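PDB 6AM0: KLLA0E01827p from Kluyveromyces lactis, which probably activates the mRNA-decapping enzyme, acting as its Dcp1-family partner in the removal of mRNA caps and binding mRNA. Local coordinates for residues D65-L70 with T94-Y99; N18-Y23 with G102-N107; E135-P140 with T154-V159; L30-P35 with P167-N172. All coordinates share one frame; numbering follows the deposited sequence.

Contact 1: residues D65-L70 with T94-Y99; sequences DKEAIL and TGHDIY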
loop_
_atom_site.group_PDB
_atom_site.type_symbol
_atom_site.label_atom_id
_atom_site.label_comp_id
_atom_site.label_asym_id
_atom_site.label_seq_id
_atom_site.Cartn_x
_atom_site.Cartn_y
_atom_site.Cartn_z
ATOM N N ASP F 65 -13.181 -56.101 -38.493
ATOM C CA ASP F 65 -13.876 -55.515 -39.632
ATOM C C ASP F 65 -13.146 -54.262 -40.098
ATOM O O ASP F 65 -13.006 -53.297 -39.340
ATOM C CB ASP F 65 -15.320 -55.183 -39.248
ATOM C CG ASP F 65 -16.102 -54.554 -40.387
ATOM O OD1 ASP F 65 -15.825 -53.384 -40.729
ATOM O OD2 ASP F 65 -17.006 -55.226 -40.930
ATOM N N LYS F 66 -12.680 -54.275 -41.347
ATOM C CA LYS F 66 -11.907 -53.175 -41.905
ATOM C C LYS F 66 -12.759 -52.205 -42.722
ATOM O O LYS F 66 -12.215 -51.448 -43.533
ATOM C CB LYS F 66 -10.760 -53.720 -42.759
ATOM C CG LYS F 66 -9.644 -54.388 -41.965
ATOM C CD LYS F 66 -8.838 -55.341 -42.841
ATOM C CE LYS F 66 -8.195 -54.631 -44.027
ATOM N NZ LYS F 66 -6.837 -54.104 -43.708
ATOM N N GLU F 67 -14.081 -52.206 -42.525
ATOM C CA GLU F 67 -14.971 -51.293 -43.234
ATOM C C GLU F 67 -15.885 -50.511 -42.298
ATOM O O GLU F 67 -16.754 -49.771 -42.774
ATOM C CB GLU F 67 -15.815 -52.049 -44.267
ATOM C CG GLU F 67 -15.028 -52.534 -45.475
ATOM C CD GLU F 67 -14.439 -51.394 -46.288
ATOM O OE1 GLU F 67 -15.066 -50.314 -46.345
ATOM O OE2 GLU F 67 -13.347 -51.577 -46.866
ATOM N N ALA F 68 -15.712 -50.651 -40.986
ATOM C CA ALA F 68 -16.514 -49.924 -40.013
ATOM C C ALA F 68 -15.902 -48.552 -39.760
ATOM O O ALA F 68 -14.711 -48.442 -39.453
ATOM C CB ALA F 68 -16.615 -50.706 -38.705
ATOM N N ILE F 69 -16.716 -47.513 -39.889
ATOM C CA ILE F 69 -16.300 -46.146 -39.599
ATOM C C ILE F 69 -16.856 -45.758 -38.236
ATOM O O ILE F 69 -17.963 -46.169 -37.865
ATOM C CB ILE F 69 -16.767 -45.179 -40.706
ATOM C CG1 ILE F 69 -16.431 -43.725 -40.349
ATOM C CG2 ILE F 69 -18.255 -45.360 -40.988
ATOM C CD1 ILE F 69 -16.673 -42.735 -41.474
ATOM N N LEU F 70 -16.076 -44.998 -37.476
ATOM C CA LEU F 70 -16.522 -44.559 -36.163
ATOM C C LEU F 70 -17.840 -43.797 -36.284
ATOM O O LEU F 70 -18.011 -42.993 -37.209
ATOM C CB LEU F 70 -15.466 -43.671 -35.508
ATOM C CG LEU F 70 -14.134 -44.344 -35.187
ATOM C CD1 LEU F 70 -13.186 -43.350 -34.547
ATOM C CD2 LEU F 70 -14.364 -45.530 -34.277
ATOM N N THR F 94 -12.752 -39.306 -36.058
ATOM C CA THR F 94 -13.592 -39.722 -37.168
ATOM C C THR F 94 -12.831 -40.710 -38.040
ATOM O O THR F 94 -11.633 -40.949 -37.857
ATOM C CB THR F 94 -14.044 -38.517 -38.000
ATOM O OG1 THR F 94 -12.898 -37.755 -38.402
ATOM C CG2 THR F 94 -14.985 -37.635 -37.192
ATOM N N GLY F 95 -13.544 -41.292 -38.991
ATOM C CA GLY F 95 -12.924 -42.168 -39.954
ATOM C C GLY F 95 -13.014 -43.631 -39.572
ATOM O O GLY F 95 -13.800 -44.050 -38.718
ATOM N N HIS F 96 -12.171 -44.420 -40.229
ATOM C CA HIS F 96 -12.208 -45.862 -40.058
ATOM C C HIS F 96 -11.718 -46.262 -38.671
ATOM O O HIS F 96 -10.824 -45.639 -38.091
ATOM C CB HIS F 96 -11.370 -46.547 -41.137
ATOM C CG HIS F 96 -12.052 -46.624 -42.469
ATOM N ND1 HIS F 96 -13.412 -46.799 -42.602
ATOM C CD2 HIS F 96 -11.559 -46.548 -43.728
ATOM C CE1 HIS F 96 -13.729 -46.830 -43.884
ATOM N NE2 HIS F 96 -12.622 -46.679 -44.589
ATOM N N ASP F 97 -12.328 -47.319 -38.144
ATOM C CA ASP F 97 -12.057 -47.809 -36.797
ATOM C C ASP F 97 -10.843 -48.726 -36.861
ATOM O O ASP F 97 -10.925 -49.851 -37.353
ATOM C CB ASP F 97 -13.280 -48.534 -36.252
ATOM C CG ASP F 97 -13.251 -48.683 -34.750
ATOM O OD1 ASP F 97 -12.142 -48.713 -34.169
ATOM O OD2 ASP F 97 -14.344 -48.766 -34.147
ATOM N N ILE F 98 -9.704 -48.245 -36.367
ATOM C CA ILE F 98 -8.456 -48.997 -36.456
ATOM C C ILE F 98 -7.782 -49.063 -35.095
ATOM O O ILE F 98 -6.616 -49.459 -34.990
ATOM C CB ILE F 98 -7.508 -48.370 -37.496
ATOM C CG1 ILE F 98 -7.084 -46.973 -37.025
ATOM C CG2 ILE F 98 -8.165 -48.318 -38.869
ATOM C CD1 ILE F 98 -5.794 -46.487 -37.647
ATOM N N TYR F 99 -8.503 -48.678 -34.051
ATOM C CA TYR F 99 -7.915 -48.439 -32.739
ATOM C C TYR F 99 -8.097 -49.682 -31.875
ATOM O O TYR F 99 -9.220 -50.023 -31.491
ATOM C CB TYR F 99 -8.533 -47.200 -32.100
ATOM C CG TYR F 99 -8.475 -46.008 -33.025
ATOM C CD1 TYR F 99 -7.287 -45.321 -33.222
ATOM C CD2 TYR F 99 -9.600 -45.590 -33.723
ATOM C CE1 TYR F 99 -7.223 -44.240 -34.078
ATOM C CE2 TYR F 99 -9.546 -44.510 -34.579
ATOM C CZ TYR F 99 -8.357 -43.839 -34.753
ATOM O OH TYR F 99 -8.302 -42.762 -35.605
#
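The long irregular excursion between strands 55-61 and 101-105 is pinched together here, two of its limbs running antiparallel past each other. The bridge they form is a single one, a non-hydrogen-bonded pair, I69 and H96, whose CA atoms lie 4.1 Å apart. It is flanked by two nearly straight bonds: D97 N donates to A68 O (2.9 Å) and L70 N to G95 O (2.8 Å). Upstream, an Asx turn tightens the first limb, D65 OD1 accepting from E67 N at 2.8 Å. G95 suits a backbone (phi 95°, psi -163°) where a side chain would collide with the preceding carbonyl. L70 is the apolar anchor: its CG stands anti to the carbonyl carbon, sending CD1 to Y99 CE2 (3.8 Å) and CD2 against the carboxylate of D97, whose OD1 forms a salt bridge with R61. An alanine at L70 would lose both methyl branches and would probably loosen the packing against Y99 and D97. I69 sets CG1 against G95 O.

Contact 2: residues N18-Y23 with G102-N107; sequences NVIARY and GLIIMN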
loop_
_atom_site.group_PDB
_atom_site.type_symbol
_atom_site.label_atom_id
_atom_site.label_comp_id
_atom_site.label_asym_id
_atom_site.label_seq_id
_atom_site.Cartn_x
_atom_site.Cartn_y
_atom_site.Cartn_z
ATOM N N ASN F 18 -20.903 -54.809 -19.496
ATOM C CA ASN F 18 -22.229 -54.565 -20.056
ATOM C C ASN F 18 -22.496 -53.076 -20.212
ATOM O O ASN F 18 -23.125 -52.651 -21.187
ATOM C CB ASN F 18 -23.301 -55.213 -19.176
ATOM C CG ASN F 18 -23.853 -56.489 -19.778
ATOM O OD1 ASN F 18 -23.454 -56.899 -20.869
ATOM N ND2 ASN F 18 -24.773 -57.132 -19.064
ATOM N N VAL F 19 -22.007 -52.266 -19.275
ATOM C CA VAL F 19 -22.280 -50.835 -19.307
ATOM C C VAL F 19 -21.394 -50.134 -20.327
ATOM O O VAL F 19 -21.885 -49.389 -21.184
ATOM C CB VAL F 19 -22.112 -50.233 -17.901
ATOM C CG1 VAL F 19 -22.034 -48.715 -17.986
ATOM C CG2 VAL F 19 -23.268 -50.670 -17.012
ATOM N N ILE F 20 -20.078 -50.358 -20.255
ATOM C CA ILE F 20 -19.168 -49.716 -21.202
ATOM C C ILE F 20 -19.527 -50.092 -22.632
ATOM O O ILE F 20 -19.331 -49.298 -23.561
ATOM C CB ILE F 20 -17.708 -50.081 -20.870
ATOM C CG1 ILE F 20 -17.321 -49.532 -19.497
ATOM C CG2 ILE F 20 -16.760 -49.544 -21.925
ATOM C CD1 ILE F 20 -15.953 -49.983 -19.037
ATOM N N ALA F 21 -20.079 -51.293 -22.831
ATOM C CA ALA F 21 -20.464 -51.721 -24.170
ATOM C C ALA F 21 -21.505 -50.789 -24.780
ATOM O O ALA F 21 -21.493 -50.542 -25.991
ATOM C CB ALA F 21 -20.985 -53.157 -24.126
ATOM N N ARG F 22 -22.412 -50.255 -23.958
ATOM C CA ARG F 22 -23.442 -49.363 -24.481
ATOM C C ARG F 22 -22.883 -48.004 -24.880
ATOM O O ARG F 22 -23.556 -47.259 -25.600
ATOM C CB ARG F 22 -24.562 -49.192 -23.454
ATOM C CG ARG F 22 -24.993 -50.493 -22.805
ATOM C CD ARG F 22 -26.424 -50.434 -22.308
ATOM N NE ARG F 22 -26.730 -51.563 -21.436
ATOM C CZ ARG F 22 -26.670 -51.512 -20.109
ATOM N NH1 ARG F 22 -26.325 -50.381 -19.505
ATOM N NH2 ARG F 22 -26.959 -52.587 -19.388
ATOM N N TYR F 23 -21.677 -47.661 -24.427
ATOM C CA TYR F 23 -20.998 -46.452 -24.873
ATOM C C TYR F 23 -20.048 -46.735 -26.028
ATOM O O TYR F 23 -20.013 -45.979 -27.005
ATOM C CB TYR F 23 -20.227 -45.817 -23.715
ATOM C CG TYR F 23 -21.109 -45.206 -22.653
ATOM C CD1 TYR F 23 -21.567 -45.964 -21.586
ATOM C CD2 TYR F 23 -21.486 -43.872 -22.719
ATOM C CE1 TYR F 23 -22.376 -45.410 -20.614
ATOM C CE2 TYR F 23 -22.294 -43.311 -21.753
ATOM C CZ TYR F 23 -22.735 -44.085 -20.702
ATOM O OH TYR F 23 -23.540 -43.534 -19.732
ATOM N N GLY F 102 -8.719 -49.121 -25.800
ATOM C CA GLY F 102 -9.466 -47.971 -25.329
ATOM C C GLY F 102 -9.279 -47.773 -23.840
ATOM O O GLY F 102 -9.010 -48.716 -23.093
ATOM N N LEU F 103 -9.406 -46.519 -23.420
ATOM C CA LEU F 103 -9.418 -46.128 -22.020
ATOM C C LEU F 103 -10.671 -45.304 -21.788
ATOM O O LEU F 103 -11.060 -44.500 -22.643
ATOM C CB LEU F 103 -8.167 -45.318 -21.643
ATOM C CG LEU F 103 -7.867 -45.037 -20.168
ATOM C CD1 LEU F 103 -6.371 -44.854 -19.978
ATOM C CD2 LEU F 103 -8.606 -43.810 -19.658
ATOM N N ILE F 104 -11.306 -45.513 -20.637
ATOM C CA ILE F 104 -12.540 -44.811 -20.315
ATOM C C ILE F 104 -12.574 -44.512 -18.822
ATOM O O ILE F 104 -12.086 -45.293 -17.999
ATOM C CB ILE F 104 -13.784 -45.613 -20.757
ATOM C CG1 ILE F 104 -15.010 -44.698 -20.820
ATOM C CG2 ILE F 104 -14.039 -46.799 -19.831
ATOM C CD1 ILE F 104 -16.228 -45.337 -21.450
ATOM N N ILE F 105 -13.122 -43.350 -18.487
ATOM C CA ILE F 105 -13.431 -42.972 -17.120
ATOM C C ILE F 105 -14.928 -42.735 -17.074
ATOM O O ILE F 105 -15.438 -41.802 -17.715
ATOM C CB ILE F 105 -12.661 -41.727 -16.665
ATOM C CG1 ILE F 105 -11.159 -41.974 -16.771
ATOM C CG2 ILE F 105 -13.058 -41.352 -15.238
ATOM C CD1 ILE F 105 -10.338 -41.083 -15.896
ATOM N N MET F 106 -15.633 -43.602 -16.352
ATOM C CA MET F 106 -17.055 -43.426 -16.106
ATOM C C MET F 106 -17.234 -42.226 -15.189
ATOM O O MET F 106 -16.900 -42.283 -14.002
ATOM C CB MET F 106 -17.644 -44.693 -15.497
ATOM C CG MET F 106 -17.480 -45.912 -16.385
ATOM S SD MET F 106 -18.161 -45.656 -18.039
ATOM C CE MET F 106 -19.905 -45.467 -17.664
ATOM N N ASN F 107 -17.749 -41.136 -15.743
ATOM C CA ASN F 107 -17.739 -39.859 -15.048
ATOM C C ASN F 107 -18.827 -39.814 -13.984
ATOM O O ASN F 107 -19.990 -40.131 -14.254
ATOM C CB ASN F 107 -17.923 -38.720 -16.047
ATOM C CG ASN F 107 -17.589 -37.370 -15.453
ATOM O OD1 ASN F 107 -17.022 -37.283 -14.362
ATOM N ND2 ASN F 107 -17.928 -36.307 -16.171
#
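Apolar contacts carry this buried meeting of the end of helix 5-23 with strand 101-105, and they divide between two partners from the strand side. I20 and I104 meet tip to tip, I20 CD1 lying 3.8 Å from I104 CG2; a chain with CG1 anti to the carbonyl carbon and nearly straight beyond (chi2 174°) lets I20 span the gap, while the branched I104 offers a methyl. The M106 chain bends at chi2 and chi3, so that the terminal CE touches two helix side chains at once, 3.9 Å from V19 CG1 and 3.8 Å from Y23 CE1. I20 CG1 lies 4.2 Å from M106 SD. The second kind of interaction is Met-aromatic: SD stands 5.3 Å from the centroid of the Y23 ring, 28° off its normal, and so approaches obliquely. A flexible thioether suits this place, fitting an aliphatic and an aromatic neighbour together. The Y23 hydroxyl bonds to an acidic side chain of a different protein chain. Alongside, in the same sheet, I104 and M106 bond by backbone to A57 and V55; I20 also rests on I27, and helix 5-23 thus packs its end on the four-stranded sheet of the PH-like domain.

Contact 3: residues E135-P140 with T154-V159; sequences EEELEP and TLKKEV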
loop_
_atom_site.group_PDB
_atom_site.type_symbol
_atom_site.label_atom_id
_atom_site.label_comp_id
_atom_site.label_asym_id
_atom_site.label_seq_id
_atom_site.Cartn_x
_atom_site.Cartn_y
_atom_site.Cartn_z
ATOM N N GLU F 135 -8.070 -39.619 -43.822
ATOM C CA GLU F 135 -9.044 -39.257 -42.800
ATOM C C GLU F 135 -8.431 -39.209 -41.405
ATOM O O GLU F 135 -9.089 -38.745 -40.468
ATOM C CB GLU F 135 -10.219 -40.245 -42.831
ATOM C CG GLU F 135 -11.451 -39.815 -42.038
ATOM C CD GLU F 135 -12.169 -38.623 -42.641
ATOM O OE1 GLU F 135 -12.053 -38.412 -43.868
ATOM O OE2 GLU F 135 -12.852 -37.897 -41.887
ATOM N N GLU F 136 -7.185 -39.651 -41.246
ATOM C CA GLU F 136 -6.540 -39.729 -39.944
ATOM C C GLU F 136 -5.460 -38.661 -39.806
ATOM O O GLU F 136 -4.815 -38.267 -40.783
ATOM C CB GLU F 136 -5.932 -41.119 -39.712
ATOM C CG GLU F 136 -4.638 -41.395 -40.469
ATOM C CD GLU F 136 -4.109 -42.801 -40.232
ATOM O OE1 GLU F 136 -4.914 -43.756 -40.260
ATOM O OE2 GLU F 136 -2.887 -42.949 -40.009
ATOM N N GLU F 137 -5.278 -38.196 -38.570
ATOM C CA GLU F 137 -4.255 -37.217 -38.218
ATOM C C GLU F 137 -3.498 -37.735 -36.992
ATOM O O GLU F 137 -3.497 -37.125 -35.923
ATOM C CB GLU F 137 -4.883 -35.852 -37.950
ATOM C CG GLU F 137 -4.089 -34.659 -38.453
ATOM C CD GLU F 137 -4.757 -33.341 -38.105
ATOM O OE1 GLU F 137 -5.385 -33.265 -37.027
ATOM O OE2 GLU F 137 -4.669 -32.390 -38.913
ATOM N N LEU F 138 -2.844 -38.884 -37.160
ATOM C CA LEU F 138 -2.384 -39.700 -36.043
ATOM C C LEU F 138 -0.871 -39.614 -35.887
ATOM O O LEU F 138 -0.130 -39.710 -36.872
ATOM C CB LEU F 138 -2.806 -41.155 -36.235
ATOM C CG LEU F 138 -4.297 -41.362 -36.506
ATOM C CD1 LEU F 138 -4.650 -42.837 -36.431
ATOM C CD2 LEU F 138 -5.148 -40.548 -35.540
ATOM N N GLU F 139 -0.424 -39.461 -34.643
ATOM C CA GLU F 139 0.974 -39.372 -34.261
ATOM C C GLU F 139 1.221 -40.353 -33.125
ATOM O O GLU F 139 0.346 -40.531 -32.269
ATOM C CB GLU F 139 1.322 -37.936 -33.823
ATOM C CG GLU F 139 2.801 -37.557 -33.870
ATOM C CD GLU F 139 3.453 -37.535 -32.495
ATOM O OE1 GLU F 139 4.576 -38.066 -32.357
ATOM O OE2 GLU F 139 2.841 -36.987 -31.553
ATOM N N PRO F 140 2.374 -41.024 -33.098
ATOM C CA PRO F 140 2.632 -42.008 -32.037
ATOM C C PRO F 140 2.413 -41.421 -30.649
ATOM O O PRO F 140 2.850 -40.310 -30.345
ATOM C CB PRO F 140 4.098 -42.393 -32.260
ATOM C CG PRO F 140 4.325 -42.163 -33.708
ATOM C CD PRO F 140 3.454 -40.998 -34.101
ATOM N N THR F 154 -1.507 -37.951 -26.675
ATOM C CA THR F 154 -2.422 -38.794 -27.430
ATOM C C THR F 154 -2.057 -38.827 -28.912
ATOM O O THR F 154 -1.066 -38.243 -29.359
ATOM C CB THR F 154 -3.860 -38.307 -27.260
ATOM O OG1 THR F 154 -4.092 -37.184 -28.121
ATOM C CG2 THR F 154 -4.114 -37.891 -25.822
ATOM N N LEU F 155 -2.893 -39.523 -29.688
ATOM C CA LEU F 155 -2.669 -39.654 -31.122
ATOM C C LEU F 155 -2.900 -38.351 -31.869
ATOM O O LEU F 155 -2.385 -38.192 -32.980
ATOM C CB LEU F 155 -3.573 -40.741 -31.700
ATOM C CG LEU F 155 -3.314 -42.171 -31.230
ATOM C CD1 LEU F 155 -4.401 -43.069 -31.763
ATOM C CD2 LEU F 155 -1.954 -42.658 -31.695
ATOM N N LYS F 156 -3.669 -37.425 -31.296
ATOM C CA LYS F 156 -3.867 -36.107 -31.885
ATOM C C LYS F 156 -3.136 -35.019 -31.108
ATOM O O LYS F 156 -3.504 -33.842 -31.198
ATOM C CB LYS F 156 -5.356 -35.784 -31.988
ATOM C CG LYS F 156 -6.146 -36.846 -32.726
ATOM C CD LYS F 156 -7.532 -36.361 -33.104
ATOM C CE LYS F 156 -7.488 -35.460 -34.326
ATOM N NZ LYS F 156 -8.548 -35.814 -35.314
ATOM N N LYS F 157 -2.121 -35.397 -30.327
ATOM C CA LYS F 157 -1.192 -34.480 -29.673
ATOM C C LYS F 157 -1.819 -33.699 -28.523
ATOM O O LYS F 157 -1.241 -32.711 -28.057
ATOM C CB LYS F 157 -0.568 -33.513 -30.687
ATOM C CG LYS F 157 0.120 -34.202 -31.856
ATOM C CD LYS F 157 0.322 -33.234 -33.011
ATOM C CE LYS F 157 0.567 -33.968 -34.321
ATOM N NZ LYS F 157 0.506 -33.030 -35.476
ATOM N N GLU F 158 -2.995 -34.102 -28.051
ATOM C CA GLU F 158 -3.477 -33.610 -26.768
ATOM C C GLU F 158 -2.639 -34.218 -25.648
ATOM O O GLU F 158 -2.152 -35.346 -25.753
ATOM C CB GLU F 158 -4.951 -33.965 -26.570
ATOM C CG GLU F 158 -5.861 -33.538 -27.707
ATOM C CD GLU F 158 -7.175 -34.299 -27.719
ATOM O OE1 GLU F 158 -7.281 -35.327 -27.014
ATOM O OE2 GLU F 158 -8.102 -33.870 -28.439
ATOM N N VAL F 159 -2.458 -33.459 -24.573
ATOM C CA VAL F 159 -1.655 -33.906 -23.440
ATOM C C VAL F 159 -2.532 -33.914 -22.201
ATOM O O VAL F 159 -3.002 -32.859 -21.759
ATOM C CB VAL F 159 -0.416 -33.026 -23.225
ATOM C CG1 VAL F 159 0.263 -33.402 -21.917
ATOM C CG2 VAL F 159 0.548 -33.189 -24.387
#
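Segment 135-140 is joined to segment 154-159 by one backbone hydrogen bond, E139 N to L155 O, 2.9 Å long, bent to 144° at the hydrogen and aimed at an in-plane lone pair of the carbonyl. The acceptor sits in the hairpin turn between strands 149-153 and 159-164, a type I turn with a G1 bulge: K157, with positive phi (71°), occupies the position often taken by glycine, and T154 N bonds to E158 O. T154 suits the turn because its hydroxyl OG1 accepts from K156 N, an ST turn. Two CA-H...O contacts extend the pairing, L138 CA to L155 O and, straighter, L155 CA to E139 O at 3.3 Å. The two leucines supply the apolar contact, L155 CB lying 4.2 Å from L138 CD2 in an oblique crossing, with L124 and M141 also around L155. The glutamate carboxylates lie against lysine methylenes rather than ammonium groups, which suits long charged chains at a loop surface. E137 OE1 lies 4.1 Å from K156 CE, the charges near but beyond a salt bridge. E139, bent at chi2, crosses K157 at about a right angle, its OE2 3.9 Å from K157 CG and its CB 4.1 Å from K157 CE.

Contact 4: residues L30-P35 with P167-N172; sequences LLFHTP and PEDRQN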
loop_
_atom_site.group_PDB
_atom_site.type_symbol
_atom_site.label_atom_id
_atom_site.label_comp_id
_atom_site.label_asym_id
_atom_site.label_seq_id
_atom_site.Cartn_x
_atom_site.Cartn_y
_atom_site.Cartn_z
ATOM N N LEU F 30 -12.237 -56.491 -20.880
ATOM C CA LEU F 30 -11.664 -55.586 -19.889
ATOM C C LEU F 30 -10.240 -56.016 -19.568
ATOM O O LEU F 30 -10.008 -57.153 -19.146
ATOM C CB LEU F 30 -12.514 -55.580 -18.620
ATOM C CG LEU F 30 -13.743 -54.670 -18.596
ATOM C CD1 LEU F 30 -14.623 -54.972 -17.387
ATOM C CD2 LEU F 30 -13.310 -53.215 -18.593
ATOM N N LEU F 31 -9.281 -55.114 -19.761
ATOM C CA LEU F 31 -7.897 -55.460 -19.460
ATOM C C LEU F 31 -7.462 -54.962 -18.089
ATOM O O LEU F 31 -6.692 -55.641 -17.403
ATOM C CB LEU F 31 -6.965 -54.898 -20.532
ATOM C CG LEU F 31 -7.316 -55.249 -21.977
ATOM C CD1 LEU F 31 -6.343 -54.584 -22.930
ATOM C CD2 LEU F 31 -7.321 -56.751 -22.181
ATOM N N PHE F 32 -7.935 -53.790 -17.676
ATOM C CA PHE F 32 -7.513 -53.210 -16.410
ATOM C C PHE F 32 -8.594 -52.282 -15.879
ATOM O O PHE F 32 -9.369 -51.700 -16.643
ATOM C CB PHE F 32 -6.196 -52.440 -16.553
ATOM C CG PHE F 32 -5.660 -51.918 -15.253
ATOM C CD1 PHE F 32 -4.996 -52.762 -14.380
ATOM C CD2 PHE F 32 -5.826 -50.590 -14.900
ATOM C CE1 PHE F 32 -4.502 -52.292 -13.181
ATOM C CE2 PHE F 32 -5.335 -50.117 -13.700
ATOM C CZ PHE F 32 -4.670 -50.968 -12.841
ATOM N N HIS F 33 -8.625 -52.142 -14.557
ATOM C CA HIS F 33 -9.609 -51.301 -13.894
ATOM C C HIS F 33 -9.010 -50.766 -12.599
ATOM O O HIS F 33 -8.329 -51.499 -11.876
ATOM C CB HIS F 33 -10.899 -52.088 -13.628
ATOM C CG HIS F 33 -11.406 -51.967 -12.227
ATOM N ND1 HIS F 33 -10.815 -52.613 -11.161
ATOM C CD2 HIS F 33 -12.460 -51.287 -11.718
ATOM C CE1 HIS F 33 -11.475 -52.323 -10.053
ATOM N NE2 HIS F 33 -12.479 -51.524 -10.365
ATOM N N THR F 34 -9.258 -49.485 -12.320
ATOM C CA THR F 34 -8.848 -48.850 -11.077
ATOM C C THR F 34 -10.011 -48.055 -10.497
ATOM O O THR F 34 -10.777 -47.420 -11.242
ATOM C CB THR F 34 -7.626 -47.933 -11.277
ATOM O OG1 THR F 34 -7.214 -47.402 -10.011
ATOM C CG2 THR F 34 -7.945 -46.786 -12.204
ATOM N N PRO F 35 -10.163 -48.074 -9.166
ATOM C CA PRO F 35 -11.387 -47.529 -8.550
ATOM C C PRO F 35 -11.655 -46.068 -8.855
ATOM O O PRO F 35 -12.810 -45.703 -9.105
ATOM C CB PRO F 35 -11.140 -47.748 -7.049
ATOM C CG PRO F 35 -10.171 -48.869 -6.984
ATOM C CD PRO F 35 -9.282 -48.716 -8.174
ATOM N N PRO F 167 -2.367 -45.835 -5.080
ATOM C CA PRO F 167 -1.020 -45.510 -5.586
ATOM C C PRO F 167 -0.352 -46.636 -6.357
ATOM O O PRO F 167 0.263 -46.376 -7.400
ATOM C CB PRO F 167 -0.245 -45.153 -4.309
ATOM C CG PRO F 167 -1.012 -45.789 -3.198
ATOM C CD PRO F 167 -2.449 -45.737 -3.614
ATOM N N GLU F 168 -0.445 -47.882 -5.885
ATOM C CA GLU F 168 0.249 -48.971 -6.565
ATOM C C GLU F 168 -0.307 -49.251 -7.956
ATOM O O GLU F 168 0.319 -50.003 -8.710
ATOM C CB GLU F 168 0.210 -50.250 -5.723
ATOM C CG GLU F 168 -1.182 -50.757 -5.380
ATOM C CD GLU F 168 -1.769 -50.080 -4.155
ATOM O OE1 GLU F 168 -1.062 -49.262 -3.528
ATOM O OE2 GLU F 168 -2.937 -50.368 -3.818
ATOM N N ASP F 169 -1.454 -48.667 -8.315
ATOM C CA ASP F 169 -1.965 -48.784 -9.676
ATOM C C ASP F 169 -1.351 -47.763 -10.624
ATOM O O ASP F 169 -1.352 -47.993 -11.840
ATOM C CB ASP F 169 -3.489 -48.627 -9.696
ATOM C CG ASP F 169 -4.214 -49.877 -9.233
ATOM O OD1 ASP F 169 -3.563 -50.938 -9.114
ATOM O OD2 ASP F 169 -5.441 -49.799 -9.002
ATOM N N ARG F 170 -0.829 -46.651 -10.101
ATOM C CA ARG F 170 -0.279 -45.605 -10.959
ATOM C C ARG F 170 0.782 -46.173 -11.892
ATOM O O ARG F 170 0.627 -46.155 -13.120
ATOM C CB ARG F 170 0.284 -44.476 -10.094
ATOM C CG ARG F 170 -0.723 -43.958 -9.082
ATOM C CD ARG F 170 -0.284 -42.663 -8.429
ATOM N NE ARG F 170 -1.345 -42.130 -7.581
ATOM C CZ ARG F 170 -1.280 -42.058 -6.256
ATOM N NH1 ARG F 170 -0.191 -42.468 -5.621
ATOM N NH2 ARG F 170 -2.300 -41.566 -5.567
ATOM N N GLN F 171 1.856 -46.718 -11.315
ATOM C CA GLN F 171 2.846 -47.442 -12.105
ATOM C C GLN F 171 2.176 -48.503 -12.973
ATOM O O GLN F 171 2.464 -48.616 -14.171
ATOM C CB GLN F 171 3.886 -48.075 -11.179
ATOM C CG GLN F 171 5.147 -48.558 -11.879
ATOM C CD GLN F 171 6.056 -47.416 -12.299
ATOM O OE1 GLN F 171 6.034 -46.336 -11.703
ATOM N NE2 GLN F 171 6.858 -47.648 -13.332
ATOM N N ASN F 172 1.241 -49.261 -12.386
ATOM C CA ASN F 172 0.572 -50.325 -13.129
ATOM C C ASN F 172 -0.118 -49.787 -14.375
ATOM O O ASN F 172 -0.180 -50.476 -15.401
ATOM C CB ASN F 172 -0.432 -51.050 -12.233
ATOM C CG ASN F 172 0.203 -52.169 -11.433
ATOM O OD1 ASN F 172 0.967 -52.975 -11.967
ATOM N ND2 ASN F 172 -0.111 -52.225 -10.144
#
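D169 reaches from the first turn of helix 167-182 to the end of strand 27-34; the axes of 30-34 and 167-172 approach to 9.8 Å and run roughly antiparallel, at 148°. D169 CG stands anti to the carbonyl carbon (chi1 -77°), pointing the carboxylate at the strand. CB already lies 3.9 Å from T34 OG1. CG comes 3.8 Å from F32 CZ, and OD1 lies at the edge of that ring, in its plane, 3.9 Å from CZ, with carboxylate and ring planes 79° apart; an anionic oxygen beside ring C-H groups is probably mildly favourable. OD2, the tip, accepts from T34 OG1 at 3.1 Å through its anti lone pair and also bonds to T166 OG1, so two threonine hydroxyls grip it. An alanine here would take away the acceptor shared by T34 and T166 and would probably loosen the helix start from the strand. F32 CZ also touches N172, and the ring packs on I173 and L176; with L31, F32 faces I58 in a classic beta bulge. A C-terminal helix packed against the beta strands is characteristic of the PH superfold, to which Dcp1 proteins belong.

Overall arrangement
Contacts 2 and 4 share the four-stranded antiparallel sheet: helix 5-23 meets strand 101-105 in one, strand 27-34 meets helix 167-182 in the other. Their centres are 15 Å apart, they touch where I20 packs on L30, and their segments alternate along the chain, so both terminal helices are tied to the same sheet. Contact 1 leads into strand 101-105 of contact 2. Contacts 1 and 3, 15 Å apart between centres, follow one another in sequence and pack together through G95 on E135 and Y99 on L138 and L155. Both lie across the chain's centre from contact 4, and contact 3 also from contact 2: the PH-like core fixes its terminal helices to one sheet and gathers its long loops elsewhere.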